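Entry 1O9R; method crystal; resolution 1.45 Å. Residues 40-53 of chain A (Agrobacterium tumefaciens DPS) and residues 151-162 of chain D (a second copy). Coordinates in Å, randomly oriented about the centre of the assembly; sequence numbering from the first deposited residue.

Chain A 40-53: HWNLKGPQFIAVHE
Chain D 151-162: LWFLEAHVQEKS

The most unusual feature of this contact is a glycine laid open to the partner's backbone. Gly A45, at phi 143° and psi 179°, sends its N to Ala D156 O in the one backbone hydrogen bond between the stretches (2.8 Å), while its CA makes C-H...O contacts with Glu D160 O (3.5 Å) and Ser D162 O (3.4 Å). An ideal CB here would lie 2.0 Å from Ser D162 O and would jam against the carbonyl of Lys A44, so both the fold and the contact demand glycine. In return, His D157 CA points at Gly A45 O, 3.3 Å away and nearly straight at the hydrogen.

The hydrogen bond from Gly A45 N to Ala D156 O lies where the backbones come closest: the CA atoms of Gly A45 and His D157 are 4.4 Å apart, those of Lys A44 and Ala D156 4.8 Å. In chain A, Leu A43 and Lys A44 are extended, a type I turn runs from Gly A45 to Phe A48, closed by Phe A48 N to Gly A45 O (3.0 Å), and Gln A47 takes the N-cap position of helix 48-53. That helix passes helix 151-156 with axes 10.4 Å apart at closest and N-to-C directions 114° apart. Beyond the D helix the chain turns, becomes extended at Glu D160 and ends at the carboxylate of Ser D162.

Phe A48, chi1 t and chi2 82°, points toward chain D and is the apolar plug. Ala D156 CB sits over one face of its ring, 3.8 Å from the centroid; a methyl fits so close to the ring. Phe D153 (chi1 m, -82°; chi2 -168°) has CD2 at the ring edge, 3.5 Å from Phe A48 CE2, and Trp D152 (chi1 t, 159°; chi2 44°) brings CZ2 to 3.9 Å from Phe A48 CZ. The ring also turns its edge toward the face of His D157, in an offset arrangement, and that same imidazole carries Phe A48 CB over its face, 3.8 Å from the centroid. His D157 (chi1 m, chi2 86°) is held by ND1 donating to Phe D153 O (2.8 Å); its NE2 meets water 2 at 2.8 Å, and this water donates to Pro A46 O (2.8 Å).

The next residue, Ile A49 (t, p), places CD1 3.6 Å from Phe D153 CE1. One turn after Phe A48, His A52 (t, chi2 81°) brings CE1 within 3.7 Å of Trp D152 CH2; its ND1 donates to His A40 O (2.8 Å), while His A40 ND1 donates to His A52 O (2.7 Å), a reciprocal pair that fixes the imidazole against the aromatic partners.

Lys A44 (m, m, t, t) crosses the seam. Its CB packs 3.5 Å from Glu D160 CG, and its buried NZ donates to Gln D159 OE1 (3.0 Å), a neutral acceptor, and to water 1 (3.0 Å). Water 1 also accepts from Trp D152 NE1 (3.1 Å) and donates to Trp A41 O and Leu A43 O (both 2.8 Å), so one water serves polar groups of both chains. The 798 Å² buried thus combines an aromatic cluster with glycine-mediated backbone contact.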

# COMPACT_ATOMS: atom_id res chain seq x y z
N HIS A 40 11.10 27.93 2.59
CA HIS A 40 10.50 27.13 1.54
C HIS A 40 9.49 27.89 0.70
O HIS A 40 9.50 27.76 -0.57
CB HIS A 40 9.88 25.92 2.22
CG HIS A 40 8.70 25.25 1.61
ND1 HIS A 40 8.82 24.08 0.84
CD2 HIS A 40 7.37 25.50 1.71
CE1 HIS A 40 7.61 23.63 0.53
NE2 HIS A 40 6.74 24.51 1.02
N TRP A 41 8.63 28.71 1.31
CA TRP A 41 7.63 29.41 0.50
C TRP A 41 8.23 30.50 -0.38
O TRP A 41 7.71 30.80 -1.46
CB TRP A 41 6.60 30.11 1.42
CG TRP A 41 5.76 29.18 2.21
CD1 TRP A 41 5.13 28.06 1.75
CD2 TRP A 41 5.44 29.24 3.60
NE1 TRP A 41 4.44 27.43 2.77
CE2 TRP A 41 4.63 28.13 3.92
CE3 TRP A 41 5.79 30.17 4.59
CZ2 TRP A 41 4.13 27.94 5.23
CZ3 TRP A 41 5.29 29.94 5.89
CH2 TRP A 41 4.48 28.82 6.16
N ASN A 42 9.30 31.13 0.11
CA ASN A 42 9.81 32.37 -0.48
C ASN A 42 11.06 32.24 -1.29
O ASN A 42 11.69 33.25 -1.73
CB ASN A 42 10.02 33.42 0.64
CG ASN A 42 8.70 33.83 1.28
OD1 ASN A 42 7.82 34.38 0.57
ND2 ASN A 42 8.46 33.56 2.57
N LEU A 43 11.50 31.03 -1.60
CA LEU A 43 12.66 30.76 -2.43
C LEU A 43 12.43 31.19 -3.85
O LEU A 43 11.36 30.90 -4.41
CB LEU A 43 12.88 29.20 -2.61
CG LEU A 43 13.11 28.44 -1.33
CD1 LEU A 43 13.26 26.92 -1.66
CD2 LEU A 43 14.34 28.88 -0.54
N LYS A 44 13.44 31.84 -4.44
CA LYS A 44 13.32 32.18 -5.87
C LYS A 44 14.65 31.92 -6.54
O LYS A 44 15.65 32.36 -5.98
CB LYS A 44 13.11 33.69 -6.04
CG LYS A 44 12.07 34.45 -5.24
CD LYS A 44 10.69 34.00 -5.75
CE LYS A 44 9.61 34.77 -4.93
NZ LYS A 44 8.28 34.12 -5.31
N GLY A 45 14.67 31.28 -7.69
CA GLY A 45 15.94 31.09 -8.44
C GLY A 45 15.94 29.74 -9.09
O GLY A 45 15.05 28.89 -8.91
N PRO A 46 16.99 29.38 -9.83
CA PRO A 46 17.08 28.19 -10.65
C PRO A 46 16.99 26.83 -9.95
O PRO A 46 16.58 25.86 -10.58
CB PRO A 46 18.39 28.38 -11.40
CG PRO A 46 18.61 29.85 -11.43
CD PRO A 46 18.06 30.40 -10.14
N GLN A 47 17.36 26.90 -8.66
CA GLN A 47 17.31 25.71 -7.86
C GLN A 47 15.97 25.52 -7.14
O GLN A 47 15.82 24.61 -6.32
CB GLN A 47 18.38 25.94 -6.71
CG GLN A 47 19.81 26.28 -7.10
CD GLN A 47 20.70 26.89 -6.03
OE1 GLN A 47 20.73 28.13 -5.83
NE2 GLN A 47 21.51 26.11 -5.30
N PHE A 48 14.92 26.26 -7.51
CA PHE A 48 13.71 26.25 -6.73
C PHE A 48 13.15 24.88 -6.38
O PHE A 48 12.93 24.65 -5.19
CB PHE A 48 12.61 27.05 -7.51
CG PHE A 48 11.27 26.99 -6.79
CD1 PHE A 48 11.05 27.86 -5.72
CD2 PHE A 48 10.27 26.12 -7.16
CE1 PHE A 48 9.85 27.81 -5.01
CE2 PHE A 48 9.08 26.04 -6.49
CZ PHE A 48 8.89 26.90 -5.41
N ILE A 49 12.75 24.06 -7.36
CA ILE A 49 11.91 22.92 -6.93
C ILE A 49 12.61 21.96 -5.99
O ILE A 49 11.99 21.51 -5.03
CB ILE A 49 11.24 22.27 -8.16
CG1 ILE A 49 10.16 21.27 -7.68
CG2 ILE A 49 12.22 21.57 -9.06
CD1 ILE A 49 8.98 21.90 -6.94
N ALA A 50 13.85 21.60 -6.30
CA ALA A 50 14.46 20.58 -5.41
C ALA A 50 14.71 21.12 -4.01
O ALA A 50 14.51 20.41 -3.02
CB ALA A 50 15.80 20.16 -6.03
N VAL A 51 15.08 22.38 -3.86
CA VAL A 51 15.30 22.94 -2.53
C VAL A 51 13.96 23.09 -1.83
O VAL A 51 13.80 22.79 -0.64
CB VAL A 51 16.09 24.25 -2.60
CG1 VAL A 51 16.27 24.82 -1.18
CG2 VAL A 51 17.48 24.02 -3.20
N HIS A 52 12.91 23.55 -2.53
CA HIS A 52 11.59 23.73 -1.93
C HIS A 52 11.10 22.39 -1.39
O HIS A 52 10.60 22.32 -0.27
CB HIS A 52 10.69 24.22 -3.07
CG HIS A 52 9.24 24.44 -2.72
ND1 HIS A 52 8.78 25.57 -2.09
CD2 HIS A 52 8.15 23.70 -3.02
CE1 HIS A 52 7.44 25.50 -2.00
NE2 HIS A 52 7.02 24.38 -2.51
N GLU A 53 11.24 21.34 -2.20
CA GLU A 53 10.79 20.03 -1.71
C GLU A 53 11.63 19.47 -0.57
O GLU A 53 11.13 18.85 0.36
CB GLU A 53 10.71 19.04 -2.90
CG GLU A 53 9.55 19.51 -3.85
CD GLU A 53 9.33 18.52 -4.97
OE1 GLU A 53 10.19 17.70 -5.27
OE2 GLU A 53 8.26 18.60 -5.65
N LEU D 151 2.00 27.76 -12.25
CA LEU D 151 2.60 29.00 -12.80
C LEU D 151 3.59 29.58 -11.79
O LEU D 151 4.67 29.94 -12.23
CB LEU D 151 1.43 29.96 -13.07
CG LEU D 151 1.85 31.37 -13.51
CD1 LEU D 151 2.63 31.30 -14.83
CD2 LEU D 151 0.61 32.26 -13.60
N TRP D 152 3.25 29.59 -10.50
CA TRP D 152 4.23 30.07 -9.49
C TRP D 152 5.46 29.17 -9.51
O TRP D 152 6.61 29.73 -9.50
CB TRP D 152 3.54 30.04 -8.10
CG TRP D 152 4.51 30.00 -6.95
CD1 TRP D 152 5.67 30.74 -6.77
CD2 TRP D 152 4.41 29.13 -5.83
NE1 TRP D 152 6.30 30.34 -5.59
CE2 TRP D 152 5.55 29.35 -5.00
CE3 TRP D 152 3.51 28.15 -5.43
CZ2 TRP D 152 5.76 28.67 -3.82
CZ3 TRP D 152 3.70 27.45 -4.27
CH2 TRP D 152 4.84 27.71 -3.47
N PHE D 153 5.33 27.87 -9.48
CA PHE D 153 6.56 27.02 -9.52
C PHE D 153 7.41 27.34 -10.73
O PHE D 153 8.65 27.44 -10.56
CB PHE D 153 6.17 25.55 -9.53
CG PHE D 153 5.84 24.88 -8.24
CD1 PHE D 153 5.73 23.50 -8.21
CD2 PHE D 153 5.63 25.55 -7.05
CE1 PHE D 153 5.48 22.82 -7.02
CE2 PHE D 153 5.41 24.89 -5.86
CZ PHE D 153 5.34 23.53 -5.84
N LEU D 154 6.86 27.57 -11.92
CA LEU D 154 7.68 27.94 -13.05
C LEU D 154 8.27 29.33 -12.84
O LEU D 154 9.51 29.49 -13.04
CB LEU D 154 6.78 28.01 -14.34
CG LEU D 154 6.29 26.62 -14.76
CD1 LEU D 154 5.24 26.78 -15.89
CD2 LEU D 154 7.40 25.71 -15.29
N GLU D 155 7.45 30.34 -12.48
CA GLU D 155 8.00 31.70 -12.34
C GLU D 155 9.01 31.81 -11.24
O GLU D 155 10.00 32.57 -11.40
CB GLU D 155 6.83 32.70 -12.11
CG GLU D 155 5.98 32.83 -13.38
CD GLU D 155 4.81 33.77 -13.14
OE1 GLU D 155 4.47 34.48 -14.14
OE2 GLU D 155 4.20 33.80 -12.06
N ALA D 156 8.86 31.06 -10.15
CA ALA D 156 9.87 31.12 -9.07
C ALA D 156 11.24 30.79 -9.64
O ALA D 156 12.21 31.23 -8.98
CB ALA D 156 9.44 30.21 -7.94
N HIS D 157 11.43 29.96 -10.63
CA HIS D 157 12.74 29.62 -11.14
C HIS D 157 13.41 30.82 -11.81
O HIS D 157 14.66 30.76 -11.97
CB HIS D 157 12.64 28.49 -12.18
CG HIS D 157 12.40 27.14 -11.61
ND1 HIS D 157 11.18 26.58 -11.29
CD2 HIS D 157 13.25 26.13 -11.30
CE1 HIS D 157 11.29 25.37 -10.80
NE2 HIS D 157 12.59 25.04 -10.77
N VAL D 158 12.61 31.73 -12.35
CA VAL D 158 13.21 32.82 -13.12
C VAL D 158 13.13 34.14 -12.40
O VAL D 158 13.74 35.11 -12.91
CB VAL D 158 12.59 32.91 -14.57
CG1 VAL D 158 12.58 31.59 -15.31
CG2 VAL D 158 11.15 33.40 -14.47
N GLN D 159 12.47 34.29 -11.24
CA GLN D 159 12.25 35.55 -10.56
C GLN D 159 13.51 36.09 -9.89
O GLN D 159 13.52 37.28 -9.52
CB GLN D 159 11.09 35.56 -9.57
CG GLN D 159 9.68 35.48 -10.15
CD GLN D 159 8.59 35.04 -9.24
OE1 GLN D 159 8.74 34.32 -8.25
NE2 GLN D 159 7.32 35.44 -9.43
N GLU D 160 14.51 35.26 -9.68
CA GLU D 160 15.77 35.77 -9.12
C GLU D 160 16.84 34.96 -9.84
O GLU D 160 16.57 33.89 -10.40
CB GLU D 160 15.94 35.65 -7.61
CG GLU D 160 15.09 36.47 -6.69
CD GLU D 160 15.43 37.94 -6.54
OE1 GLU D 160 14.54 38.72 -6.12
OE2 GLU D 160 16.58 38.31 -6.85
N LYS D 161 18.06 35.51 -9.92
CA LYS D 161 19.18 34.85 -10.55
C LYS D 161 19.85 33.82 -9.65
O LYS D 161 20.55 32.91 -10.18
CB LYS D 161 20.25 35.89 -10.97
CG LYS D 161 19.70 37.02 -11.81
CD LYS D 161 20.78 37.81 -12.52
CE LYS D 161 21.28 37.08 -13.76
NZ LYS D 161 22.39 37.86 -14.42
N SER D 162 19.68 33.86 -8.32
CA SER D 162 20.42 32.67 -7.73
C SER D 162 19.78 32.28 -6.41
O SER D 162 18.51 32.31 -6.52
CB SER D 162 21.91 32.85 -7.82
OG SER D 162 22.66 32.94 -6.66
OXT SER D 162 20.55 31.80 -5.54
O HOH W 1 8.68 31.44 -3.99
O HOH W 2 15.00 23.55 -10.49